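Arginyl-tRNA synthetase, putative (Plasmodium falciparum, PDB 5JLD) probably catalyses the ATP-dependent attachment of L-arginine to tRNA(Arg), releasing AMP and diphosphate, as a class I aminoacyl-tRNA synthetase of protein biosynthesis. Local coordinates at residues 332-335 with 336-340; 163-167 with 168-172; 49-52 with 53-57; 527-530 with 531-535; 548-551 with 552-556. All coordinates share one frame; numbering follows the deposited sequence. Where two conformers were deposited one is given.

Contact 1. Residues 332-335 with 336-340; sequences LYYR and LTQLN
Thr337 OG1 donates to Tyr333 O at 2.8 Å, one turn back along the last turns of helix 326-337. The same carbonyl oxygen also takes the backbone N-H of Thr337, so two donors grip it, reaching it from opposite faces of its plane; the hydroxyl stands above that plane and not on a lone pair. A chi1 of 67° puts OG1 between the backbone N and the carbonyl carbon of Thr337, from where it reaches Tyr333 O. There OG1 also lies over one face of the Tyr333 ring, 3.5 Å from Tyr333 CZ and displaced toward the rim.

The chain of Gln338, bent at chi2 (-56°), folds back so that its NE2 donates to Thr337 OG1 at 2.6 Å. The backbone itself places Gln338 CB over the face of the Tyr334 ring, a CH-pi contact of 4.1 Å to the centroid, and Leu339 CG approaches Tyr334 CE2 at 3.8 Å. Beneath these side chains the helix frays: Tyr334 O accepts from Gln338 N at 2.8 Å and, at 3.3 Å, from Leu339 N, before Asn340 leaves helical geometry with positive phi.

Arg335 extends away to a salt bridge with Asp137, at the end of strand 133-137. Tyr333 and Tyr334 meet Trp368 and Phe277, respectively, edge-to-face. Leu332 and Leu336 pack together and against helix 353-364, Tyr333 touches helix 282-292, and Leu332 also reaches strand 343-349 of the parallel sheet in the catalytic domain.

Contact 2. Residues 163-167 with 168-172; sequences RVFEF and LKINT
Phe165 and Ile170 meet where a Schellman motif ends helix 149-167 and turns the chain into strand 171-176, the closing strand of a beta-alpha-beta unit that begins with strand 133-137. Ile170 CG1 lies in the plane of the Phe165 ring at its edge, 3.9 Å from CD1, and both side chains rest on Val134 of the neighbouring strand. Leu168 adds a second apolar patch: its CD2 comes within 4.0 Å of Phe167 CD2, and both residues pack on Ile119, while Phe526 from helix 522-532 covers them in the fold.

Around this centre the backbone closes the helix. Ile170 N donates to Phe165 O at 2.8 Å and nearly straight (164°), whereas the inner bond from Lys169 N to Glu166 O is weak. Lys169 takes the positive phi that the motif demands at its C-prime position, and the reversal carries Thr172 back alongside the last helical turn. With OG1 beside its own backbone N (chi1 -51°), Thr172 sets this hydroxyl 3.3 Å from Phe165 CB.

At the polar rim the extended Glu166 crosses Thr172 at about a right angle. Its carboxylate pairs with Arg174 further along the strand, and one water donates both to Glu166 OE2 and to Thr172 O, bridging helix and strand. Thr172 OG1 itself donates to Ile170 O at 2.8 Å, from well above the carbonyl plane.

Contact 3. Residues 49-52 with 53-57; sequences NAIN and IYKKY
Asn49 O receives the N-H of Ile53 at 2.9 Å in the short helix 49-57. The flank of Ile53 lies against the same oxygen, its CG1 approaching to 3.2 Å. The Asn49 amide reaches the loop before strand 35-37, where OD1 accepts from Ile34 N and ND2 donates to Glu31 and to Asp32 O; both ends of this buried amide are therefore satisfied, which fixes its rotation.

Ala50 O accepts from Tyr54 N at 2.9 Å. The Tyr54 ring is carried away from this turn by a CG that stands opposite the backbone N (chi1 179°). Ile51 O takes the N-H of Lys55, and the two side chains run side by side in the same direction, Ile51 CG2 lying 4.2 Å from Lys55 CE.

Asn52 meets the same CE atom. A bend at chi3 (-66°) folds the Lys55 chain back so that CE reaches 3.3 Å from Asn52 OD1. Asn52 O accepts from Lys56 N, and Lys56 in turn lays CB over the centre of the Tyr57 ring and donates through NZ to Tyr57 OH at 2.9 Å.

Within the N-terminal domain, Ala50 and Tyr54 pack on helix 66-75, while Asn49, Asn52 and Ile53 face the loop before strand 35-37 and the helix itself follows directly on strand 45-47 of the antiparallel sheet.

Contact 4. Residues 527-530 with 531-535; sequences YYIL and KNMLV
Lys531 lies across Tyr527, four residues earlier in helix 522-532. Its CB starts 3.3 Å from Tyr528 O, and CG packs equally close to Tyr527 O. CD then passes over one face of the Tyr527 ring, a CH-pi contact with CD 4.2 Å from the centroid and offset toward the rim. The bend at chi3 (69°) turns the end of the chain toward the phenol, where NZ makes a weak hydrogen bond to Tyr527 OH at 3.5 Å. Tyr528 runs beside the same lysine, its CD1 4.1 Å from CD, so the lysine touches both tyrosines, which also meet each other, Tyr527 CD2 standing over the centre of the Tyr528 ring.

Beyond it the helix stops. Met533 N donates to Ile529 O at 2.7 Å, and Met533 has positive phi. Asn532 forms an Asx turn: its OD1 accepts from Leu534 N at 3.0 Å, holding the exit of the chain.

Leu530 and Met533 face helix 149-167, and Met533 also meets strand 374-380; Tyr527 and Tyr528 touch helix 10-25. The end of this anticodon-binding-domain helix thus touches both the catalytic domain and the N-terminal helix.

Contact 5. Residues 548-551 with 552-556; sequences TFTA and FYENC
Phe552 N, Tyr553 N and Glu554 N donate to Thr548 O, Phe549 O and Thr550 O, each at 2.9 Å and nearly straight, while the bond from Asn555 N to Ala551 O is only weak.

The side-chain contact is aromatic. Phe552 turns its edge to the face of Phe549 in an offset T-shaped pair, with centroids 5.7 Å apart and planes at 69°; Phe552 CD2 comes 3.8 Å from Phe549 CE1. Both rings have CG opposite the backbone N (chi1 174° for Phe549, 162° for Phe552), which tips them to the same flank of the helix. Tyr553 CB brushes the Phe549 ring more loosely, at 4.4 Å from CE2.

On the outer flank Glu554 runs beside Thr550, although Thr550 has two conformers and the details of its side chain are tentative. Glu554 OE1 forms a salt bridge with Lys557, and OE2 lies at the edge of the Tyr553 ring, in its plane.

In the DALR anticodon-binding domain this part of helix 536-556 meets three other helices: Phe549 packs on helices 476-492 and 564-584, and Phe552 on helices 510-520 and 564-584.

From the N terminus, contact 3 comes first, in the N-terminal domain, followed by contact 2 and contact 1 in the catalytic domain, then contacts 4 and 5 in the anticodon-binding domain. All five lie in series, none nesting in or crossing another, and each is local to one continuous stretch: contacts 1, 2 and 4 cover the exit from a helix, contact 3 the short helix 49-57 and contact 5 the last turns of helix 536-556. Contacts 2 and 4 touch, Phe165 CE1 meeting Leu530 CD2 at 3.5 Å and so joining catalytic and anticodon-binding domains. Contacts 1 and 5 lie on opposite sides of the chain's centre, with centres about 50 Å apart.

Contact 1. Residues 332-335 with 336-340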
# COMPACT_ATOMS: atom_id res chain seq x y z
N LEU A 332 -15.25 8.28 -11.80
CA LEU A 332 -14.93 9.16 -10.66
C LEU A 332 -16.20 9.92 -10.20
O LEU A 332 -16.42 10.08 -9.00
CB LEU A 332 -13.80 10.13 -11.00
CG LEU A 332 -13.13 10.87 -9.83
CD1 LEU A 332 -12.95 9.99 -8.57
CD2 LEU A 332 -11.77 11.37 -10.30
N TYR A 333 -17.01 10.36 -11.16
CA TYR A 333 -18.35 10.91 -10.85
C TYR A 333 -19.15 9.99 -9.92
O TYR A 333 -19.72 10.43 -8.91
CB TYR A 333 -19.16 11.14 -12.14
CG TYR A 333 -20.65 11.27 -11.87
CD1 TYR A 333 -21.20 12.48 -11.49
CD2 TYR A 333 -21.49 10.17 -11.97
CE1 TYR A 333 -22.57 12.59 -11.22
CE2 TYR A 333 -22.84 10.27 -11.71
CZ TYR A 333 -23.38 11.48 -11.34
OH TYR A 333 -24.71 11.58 -11.08
N TYR A 334 -19.18 8.71 -10.28
CA TYR A 334 -19.92 7.71 -9.53
C TYR A 334 -19.35 7.54 -8.12
O TYR A 334 -20.09 7.54 -7.15
CB TYR A 334 -19.92 6.36 -10.27
CG TYR A 334 -20.57 5.22 -9.50
CD1 TYR A 334 -21.95 5.03 -9.52
CD2 TYR A 334 -19.80 4.35 -8.73
CE1 TYR A 334 -22.55 3.98 -8.80
CE2 TYR A 334 -20.38 3.31 -8.03
CZ TYR A 334 -21.75 3.13 -8.06
OH TYR A 334 -22.28 2.10 -7.34
N ARG A 335 -18.03 7.41 -8.02
CA ARG A 335 -17.38 7.20 -6.73
C ARG A 335 -17.61 8.39 -5.80
O ARG A 335 -17.85 8.22 -4.60
CB ARG A 335 -15.88 6.92 -6.93
CG ARG A 335 -15.68 5.62 -7.70
CD ARG A 335 -14.30 5.47 -8.33
NE ARG A 335 -14.18 4.13 -8.89
CZ ARG A 335 -13.11 3.63 -9.50
NH1 ARG A 335 -12.00 4.35 -9.66
NH2 ARG A 335 -13.16 2.38 -9.95
N LEU A 336 -17.60 9.59 -6.37
CA LEU A 336 -17.73 10.79 -5.54
C LEU A 336 -19.18 11.08 -5.11
O LEU A 336 -19.43 11.43 -3.95
CB LEU A 336 -17.16 12.00 -6.29
CG LEU A 336 -15.63 12.02 -6.38
CD1 LEU A 336 -15.20 13.14 -7.29
CD2 LEU A 336 -15.02 12.20 -5.00
N THR A 337 -20.12 10.92 -6.05
CA THR A 337 -21.51 11.29 -5.77
C THR A 337 -22.34 10.12 -5.21
O THR A 337 -23.24 10.34 -4.41
CB THR A 337 -22.22 11.85 -7.04
OG1 THR A 337 -22.36 10.81 -8.02
CG2 THR A 337 -21.43 13.01 -7.64
N GLN A 338 -22.04 8.90 -5.62
CA GLN A 338 -22.89 7.77 -5.23
C GLN A 338 -22.28 6.95 -4.10
O GLN A 338 -23.01 6.41 -3.27
CB GLN A 338 -23.21 6.87 -6.45
CG GLN A 338 -23.66 7.66 -7.69
CD GLN A 338 -24.89 8.56 -7.44
OE1 GLN A 338 -25.91 8.13 -6.90
NE2 GLN A 338 -24.77 9.83 -7.86
N LEU A 339 -20.96 6.84 -4.06
CA LEU A 339 -20.29 6.12 -2.98
C LEU A 339 -19.78 7.09 -1.91
O LEU A 339 -19.31 6.66 -0.86
CB LEU A 339 -19.12 5.30 -3.52
CG LEU A 339 -19.49 4.15 -4.46
CD1 LEU A 339 -18.24 3.34 -4.78
CD2 LEU A 339 -20.58 3.26 -3.83
N ASN A 340 -19.88 8.39 -2.18
CA ASN A 340 -19.45 9.41 -1.22
C ASN A 340 -18.00 9.24 -0.77
O ASN A 340 -17.67 9.42 0.40
CB ASN A 340 -20.40 9.43 -0.01
CG ASN A 340 -21.82 9.87 -0.40
OD1 ASN A 340 -22.04 11.03 -0.73
ND2 ASN A 340 -22.78 8.93 -0.39

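Contact 2. Residues 163-167 with 168-172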
# COMPACT_ATOMS: atom_id res chain seq x y z
N ARG A 163 -5.31 -3.34 2.77
CA ARG A 163 -5.10 -3.97 4.05
C ARG A 163 -4.66 -2.90 5.07
O ARG A 163 -5.03 -2.97 6.24
CB ARG A 163 -4.05 -5.08 3.94
CG ARG A 163 -4.46 -6.31 3.16
CD ARG A 163 -3.54 -7.51 3.49
NE ARG A 163 -3.76 -8.65 2.60
CZ ARG A 163 -3.51 -9.92 2.92
NH1 ARG A 163 -3.03 -10.24 4.11
NH2 ARG A 163 -3.75 -10.89 2.02
N VAL A 164 -3.92 -1.89 4.60
CA VAL A 164 -3.50 -0.80 5.48
C VAL A 164 -4.73 -0.06 5.98
O VAL A 164 -4.90 0.12 7.18
CB VAL A 164 -2.54 0.18 4.79
CG1 VAL A 164 -2.45 1.49 5.56
CG2 VAL A 164 -1.14 -0.44 4.65
N PHE A 165 -5.62 0.34 5.06
CA PHE A 165 -6.82 1.05 5.51
C PHE A 165 -7.76 0.20 6.39
O PHE A 165 -8.38 0.72 7.34
CB PHE A 165 -7.58 1.61 4.31
CG PHE A 165 -6.94 2.84 3.74
CD1 PHE A 165 -7.03 4.05 4.40
CD2 PHE A 165 -6.22 2.77 2.57
CE1 PHE A 165 -6.44 5.17 3.89
CE2 PHE A 165 -5.62 3.90 2.05
CZ PHE A 165 -5.74 5.10 2.71
N GLU A 166 -7.85 -1.09 6.10
CA GLU A 166 -8.67 -2.00 6.91
C GLU A 166 -8.06 -2.16 8.32
O GLU A 166 -8.77 -2.27 9.33
CB GLU A 166 -8.81 -3.36 6.18
CG GLU A 166 -9.71 -3.23 4.91
CD GLU A 166 -9.52 -4.33 3.85
OE1 GLU A 166 -8.67 -5.23 4.01
OE2 GLU A 166 -10.24 -4.28 2.82
N PHE A 167 -6.73 -2.13 8.41
CA PHE A 167 -6.07 -2.12 9.71
C PHE A 167 -6.47 -0.87 10.50
O PHE A 167 -6.82 -0.95 11.68
CB PHE A 167 -4.56 -2.18 9.56
CG PHE A 167 -3.82 -1.88 10.83
CD1 PHE A 167 -3.85 -2.76 11.88
CD2 PHE A 167 -3.06 -0.72 10.94
CE1 PHE A 167 -3.16 -2.49 13.07
CE2 PHE A 167 -2.37 -0.44 12.11
CZ PHE A 167 -2.42 -1.33 13.17
N LEU A 168 -6.46 0.28 9.82
CA LEU A 168 -6.93 1.55 10.38
C LEU A 168 -8.47 1.64 10.49
O LEU A 168 -9.01 2.71 10.75
CB LEU A 168 -6.38 2.72 9.53
CG LEU A 168 -4.85 2.79 9.56
CD1 LEU A 168 -4.26 3.83 8.60
CD2 LEU A 168 -4.40 3.07 10.99
N LYS A 169 -9.16 0.52 10.30
CA LYS A 169 -10.62 0.43 10.46
C LYS A 169 -11.37 1.41 9.55
O LYS A 169 -12.41 1.96 9.91
CB LYS A 169 -11.01 0.68 11.93
CG LYS A 169 -10.30 -0.25 12.90
CD LYS A 169 -10.93 -0.20 14.29
CE LYS A 169 -10.10 -1.01 15.29
NZ LYS A 169 -10.12 -2.46 14.98
N ILE A 170 -10.82 1.64 8.36
CA ILE A 170 -11.45 2.52 7.40
C ILE A 170 -12.40 1.71 6.51
O ILE A 170 -12.09 0.57 6.14
CB ILE A 170 -10.40 3.25 6.55
CG1 ILE A 170 -9.48 4.07 7.47
CG2 ILE A 170 -11.06 4.13 5.53
CD1 ILE A 170 -10.24 5.10 8.31
N ASN A 171 -13.56 2.28 6.21
CA ASN A 171 -14.47 1.70 5.22
C ASN A 171 -13.79 1.73 3.84
O ASN A 171 -13.62 2.78 3.22
CB ASN A 171 -15.81 2.46 5.20
CG ASN A 171 -16.83 1.83 4.24
OD1 ASN A 171 -16.96 0.61 4.17
ND2 ASN A 171 -17.55 2.68 3.50
N THR A 172 -13.39 0.56 3.37
CA THR A 172 -12.50 0.52 2.21
C THR A 172 -13.12 -0.24 1.04
O THR A 172 -13.51 -1.40 1.21
CB THR A 172 -11.16 -0.13 2.60
OG1 THR A 172 -10.68 0.53 3.77
CG2 THR A 172 -10.14 0.03 1.49
O HOH W 1 -12.64 -3.55 2.79

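Contact 3. Residues 49-52 with 53-57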
# COMPACT_ATOMS: atom_id res chain seq x y z
N ASN A 49 14.81 23.11 11.79
CA ASN A 49 14.21 24.42 11.50
C ASN A 49 15.07 25.61 11.86
O ASN A 49 14.94 26.68 11.25
CB ASN A 49 12.85 24.54 12.17
CG ASN A 49 11.78 23.74 11.46
OD1 ASN A 49 11.66 22.54 11.68
ND2 ASN A 49 11.02 24.39 10.59
N ALA A 50 15.98 25.44 12.82
CA ALA A 50 16.87 26.53 13.19
C ALA A 50 17.70 26.98 11.99
O ALA A 50 18.03 28.15 11.87
CB ALA A 50 17.80 26.11 14.34
N ILE A 51 18.03 26.04 11.11
CA ILE A 51 18.89 26.36 9.98
C ILE A 51 18.14 27.28 9.01
O ILE A 51 18.65 28.33 8.60
CB ILE A 51 19.38 25.08 9.29
CG1 ILE A 51 20.26 24.29 10.28
CG2 ILE A 51 20.17 25.40 8.00
CD1 ILE A 51 20.67 22.91 9.82
N ASN A 52 16.90 26.94 8.72
CA ASN A 52 16.07 27.79 7.87
C ASN A 52 15.72 29.14 8.51
O ASN A 52 15.69 30.17 7.83
CB ASN A 52 14.81 27.04 7.47
CG ASN A 52 15.08 26.03 6.36
OD1 ASN A 52 16.23 25.88 5.92
ND2 ASN A 52 14.04 25.33 5.92
N ILE A 53 15.49 29.15 9.82
CA ILE A 53 15.21 30.40 10.51
C ILE A 53 16.44 31.30 10.46
O ILE A 53 16.31 32.51 10.29
CB ILE A 53 14.78 30.17 11.97
CG1 ILE A 53 13.45 29.42 12.00
CG2 ILE A 53 14.63 31.49 12.70
CD1 ILE A 53 13.00 29.00 13.38
N TYR A 54 17.63 30.71 10.58
CA TYR A 54 18.87 31.48 10.52
C TYR A 54 19.09 32.02 9.12
O TYR A 54 19.53 33.14 8.96
CB TYR A 54 20.08 30.64 10.96
CG TYR A 54 21.40 31.39 10.90
CD1 TYR A 54 21.66 32.44 11.77
CD2 TYR A 54 22.39 31.04 9.99
CE1 TYR A 54 22.86 33.12 11.72
CE2 TYR A 54 23.59 31.72 9.94
CZ TYR A 54 23.82 32.76 10.80
OH TYR A 54 25.02 33.44 10.76
N LYS A 55 18.78 31.22 8.11
CA LYS A 55 18.98 31.69 6.75
C LYS A 55 18.01 32.84 6.43
O LYS A 55 18.43 33.85 5.88
CB LYS A 55 18.83 30.53 5.75
CG LYS A 55 19.97 29.52 5.87
CD LYS A 55 20.02 28.51 4.74
CE LYS A 55 18.81 27.58 4.73
NZ LYS A 55 18.92 26.50 3.69
N LYS A 56 16.74 32.70 6.80
CA LYS A 56 15.75 33.75 6.53
C LYS A 56 15.97 35.04 7.35
O LYS A 56 16.05 36.13 6.79
CB LYS A 56 14.34 33.24 6.80
CG LYS A 56 13.82 32.25 5.79
CD LYS A 56 12.32 32.01 5.97
CE LYS A 56 11.52 33.27 5.70
NZ LYS A 56 10.05 33.00 5.68
N TYR A 57 16.05 34.89 8.66
CA TYR A 57 16.00 36.05 9.55
C TYR A 57 17.26 36.23 10.38
O TYR A 57 17.28 37.04 11.31
CB TYR A 57 14.81 35.93 10.51
CG TYR A 57 13.48 35.60 9.85
CD1 TYR A 57 12.88 36.50 8.96
CD2 TYR A 57 12.82 34.42 10.12
CE1 TYR A 57 11.67 36.21 8.36
CE2 TYR A 57 11.59 34.12 9.53
CZ TYR A 57 11.02 35.02 8.65
OH TYR A 57 9.81 34.72 8.06

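Contact 4. Residues 527-530 with 531-535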
# COMPACT_ATOMS: atom_id res chain seq x y z
N TYR A 527 1.46 7.29 9.17
CA TYR A 527 1.43 8.74 8.97
C TYR A 527 2.00 9.12 7.60
O TYR A 527 1.39 9.93 6.87
CB TYR A 527 2.22 9.43 10.09
CG TYR A 527 2.50 10.89 9.87
CD1 TYR A 527 1.49 11.84 9.98
CD2 TYR A 527 3.79 11.32 9.55
CE1 TYR A 527 1.75 13.20 9.78
CE2 TYR A 527 4.06 12.68 9.37
CZ TYR A 527 3.04 13.61 9.48
OH TYR A 527 3.31 14.94 9.28
N TYR A 528 3.13 8.54 7.22
CA TYR A 528 3.67 8.92 5.91
C TYR A 528 3.00 8.20 4.72
O TYR A 528 2.85 8.78 3.64
CB TYR A 528 5.17 8.71 5.90
CG TYR A 528 5.91 9.84 6.60
CD1 TYR A 528 5.88 11.14 6.09
CD2 TYR A 528 6.62 9.62 7.78
CE1 TYR A 528 6.56 12.18 6.72
CE2 TYR A 528 7.31 10.65 8.42
CZ TYR A 528 7.27 11.93 7.88
OH TYR A 528 7.93 12.97 8.51
N ILE A 529 2.57 6.95 4.91
CA ILE A 529 1.87 6.23 3.85
C ILE A 529 0.61 6.98 3.41
O ILE A 529 0.36 7.15 2.22
CB ILE A 529 1.49 4.81 4.29
CG1 ILE A 529 2.71 3.89 4.14
CG2 ILE A 529 0.38 4.26 3.42
CD1 ILE A 529 2.42 2.43 4.46
N LEU A 530 -0.16 7.45 4.38
CA LEU A 530 -1.37 8.22 4.04
C LEU A 530 -1.03 9.42 3.15
O LEU A 530 -1.84 9.85 2.33
CB LEU A 530 -2.06 8.70 5.32
CG LEU A 530 -2.72 7.66 6.22
CD1 LEU A 530 -3.46 8.38 7.34
CD2 LEU A 530 -3.66 6.72 5.45
N LYS A 531 0.19 9.94 3.31
CA LYS A 531 0.63 11.12 2.58
C LYS A 531 1.17 10.80 1.18
O LYS A 531 0.93 11.55 0.25
CB LYS A 531 1.70 11.86 3.39
CG LYS A 531 1.16 12.44 4.70
CD LYS A 531 2.26 13.05 5.56
CE LYS A 531 2.82 14.31 4.93
NZ LYS A 531 3.77 15.01 5.85
N ASN A 532 1.91 9.71 1.03
CA ASN A 532 2.57 9.47 -0.25
C ASN A 532 2.38 8.06 -0.82
O ASN A 532 2.86 7.77 -1.92
CB ASN A 532 4.09 9.79 -0.13
CG ASN A 532 4.80 9.00 0.98
OD1 ASN A 532 4.44 7.86 1.29
ND2 ASN A 532 5.83 9.60 1.56
N MET A 533 1.72 7.18 -0.07
CA MET A 533 1.45 5.81 -0.52
C MET A 533 2.69 5.03 -0.90
O MET A 533 2.62 4.14 -1.74
CB MET A 533 0.49 5.83 -1.72
CG MET A 533 -0.95 6.19 -1.36
SD MET A 533 -1.68 5.01 -0.23
CE MET A 533 -2.64 6.16 0.76
N LEU A 534 3.83 5.33 -0.29
CA LEU A 534 5.03 4.54 -0.56
C LEU A 534 5.13 3.38 0.44
O LEU A 534 5.70 3.54 1.54
CB LEU A 534 6.28 5.42 -0.53
CG LEU A 534 6.23 6.62 -1.49
CD1 LEU A 534 7.38 7.60 -1.24
CD2 LEU A 534 6.22 6.15 -2.94
N VAL A 535 4.58 2.23 0.06
CA VAL A 535 4.46 1.10 0.97
C VAL A 535 5.77 0.35 1.17
O VAL A 535 5.88 -0.49 2.07
CB VAL A 535 3.38 0.08 0.49
CG1 VAL A 535 2.13 0.80 -0.06
CG2 VAL A 535 3.97 -0.84 -0.55

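Contact 5. Residues 548-551 with 552-556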
# COMPACT_ATOMS: atom_id res chain seq x y z
N THR A 548 17.04 -5.27 13.91
CA THR A 548 17.09 -4.70 15.24
C THR A 548 16.87 -5.83 16.23
O THR A 548 17.65 -5.98 17.19
CB THR A 548 16.06 -3.59 15.43
OG1 THR A 548 16.31 -2.56 14.48
CG2 THR A 548 16.15 -3.01 16.84
N PHE A 549 15.88 -6.69 15.94
CA PHE A 549 15.55 -7.75 16.89
C PHE A 549 16.76 -8.65 17.03
O PHE A 549 17.17 -9.01 18.14
CB PHE A 549 14.32 -8.58 16.46
CG PHE A 549 14.08 -9.76 17.35
CD1 PHE A 549 13.34 -9.62 18.53
CD2 PHE A 549 14.66 -11.00 17.07
CE1 PHE A 549 13.15 -10.70 19.38
CE2 PHE A 549 14.47 -12.08 17.92
CZ PHE A 549 13.72 -11.93 19.08
N THR A 550 17.34 -9.01 15.90
CA THR A 550 18.49 -9.89 15.90
C THR A 550 19.58 -9.30 16.79
O THR A 550 20.19 -10.01 17.59
CB THR A 550 19.04 -10.13 14.48
OG1 THR A 550 18.04 -10.82 13.72
CG2 THR A 550 20.32 -10.97 14.53
N ALA A 551 19.79 -7.99 16.66
CA ALA A 551 20.86 -7.33 17.41
C ALA A 551 20.57 -7.44 18.90
O ALA A 551 21.48 -7.62 19.71
CB ALA A 551 21.01 -5.88 16.99
N PHE A 552 19.29 -7.31 19.24
CA PHE A 552 18.84 -7.56 20.60
C PHE A 552 19.29 -8.96 21.00
O PHE A 552 20.11 -9.11 21.92
CB PHE A 552 17.32 -7.37 20.68
CG PHE A 552 16.66 -7.98 21.87
CD1 PHE A 552 17.02 -7.61 23.16
CD2 PHE A 552 15.63 -8.89 21.69
CE1 PHE A 552 16.38 -8.16 24.26
CE2 PHE A 552 14.98 -9.44 22.78
CZ PHE A 552 15.36 -9.07 24.07
N TYR A 553 18.85 -9.97 20.25
CA TYR A 553 19.07 -11.36 20.66
C TYR A 553 20.57 -11.63 20.86
O TYR A 553 21.01 -11.96 21.96
CB TYR A 553 18.49 -12.35 19.65
CG TYR A 553 18.81 -13.79 20.02
CD1 TYR A 553 18.08 -14.46 20.98
CD2 TYR A 553 19.89 -14.44 19.43
CE1 TYR A 553 18.39 -15.77 21.33
CE2 TYR A 553 20.22 -15.74 19.78
CZ TYR A 553 19.47 -16.41 20.73
OH TYR A 553 19.80 -17.70 21.06
N GLU A 554 21.33 -11.44 19.79
CA GLU A 554 22.77 -11.70 19.79
C GLU A 554 23.50 -11.05 20.96
O GLU A 554 24.59 -11.49 21.33
CB GLU A 554 23.40 -11.20 18.48
CG GLU A 554 22.85 -11.85 17.23
CD GLU A 554 23.04 -13.35 17.22
OE1 GLU A 554 24.06 -13.81 17.78
OE2 GLU A 554 22.19 -14.05 16.64
N ASN A 555 22.92 -10.02 21.55
CA ASN A 555 23.67 -9.29 22.55
C ASN A 555 23.08 -9.42 23.94
O ASN A 555 23.66 -8.94 24.92
CB ASN A 555 23.80 -7.82 22.16
CG ASN A 555 24.60 -7.64 20.88
OD1 ASN A 555 24.42 -8.40 19.92
ND2 ASN A 555 25.51 -6.68 20.88
N CYS A 556 21.93 -10.09 24.03
CA CYS A 556 21.31 -10.31 25.34
C CYS A 556 21.20 -11.79 25.67
O CYS A 556 20.85 -12.16 26.79
CB CYS A 556 19.93 -9.64 25.38
SG CYS A 556 20.00 -7.83 25.37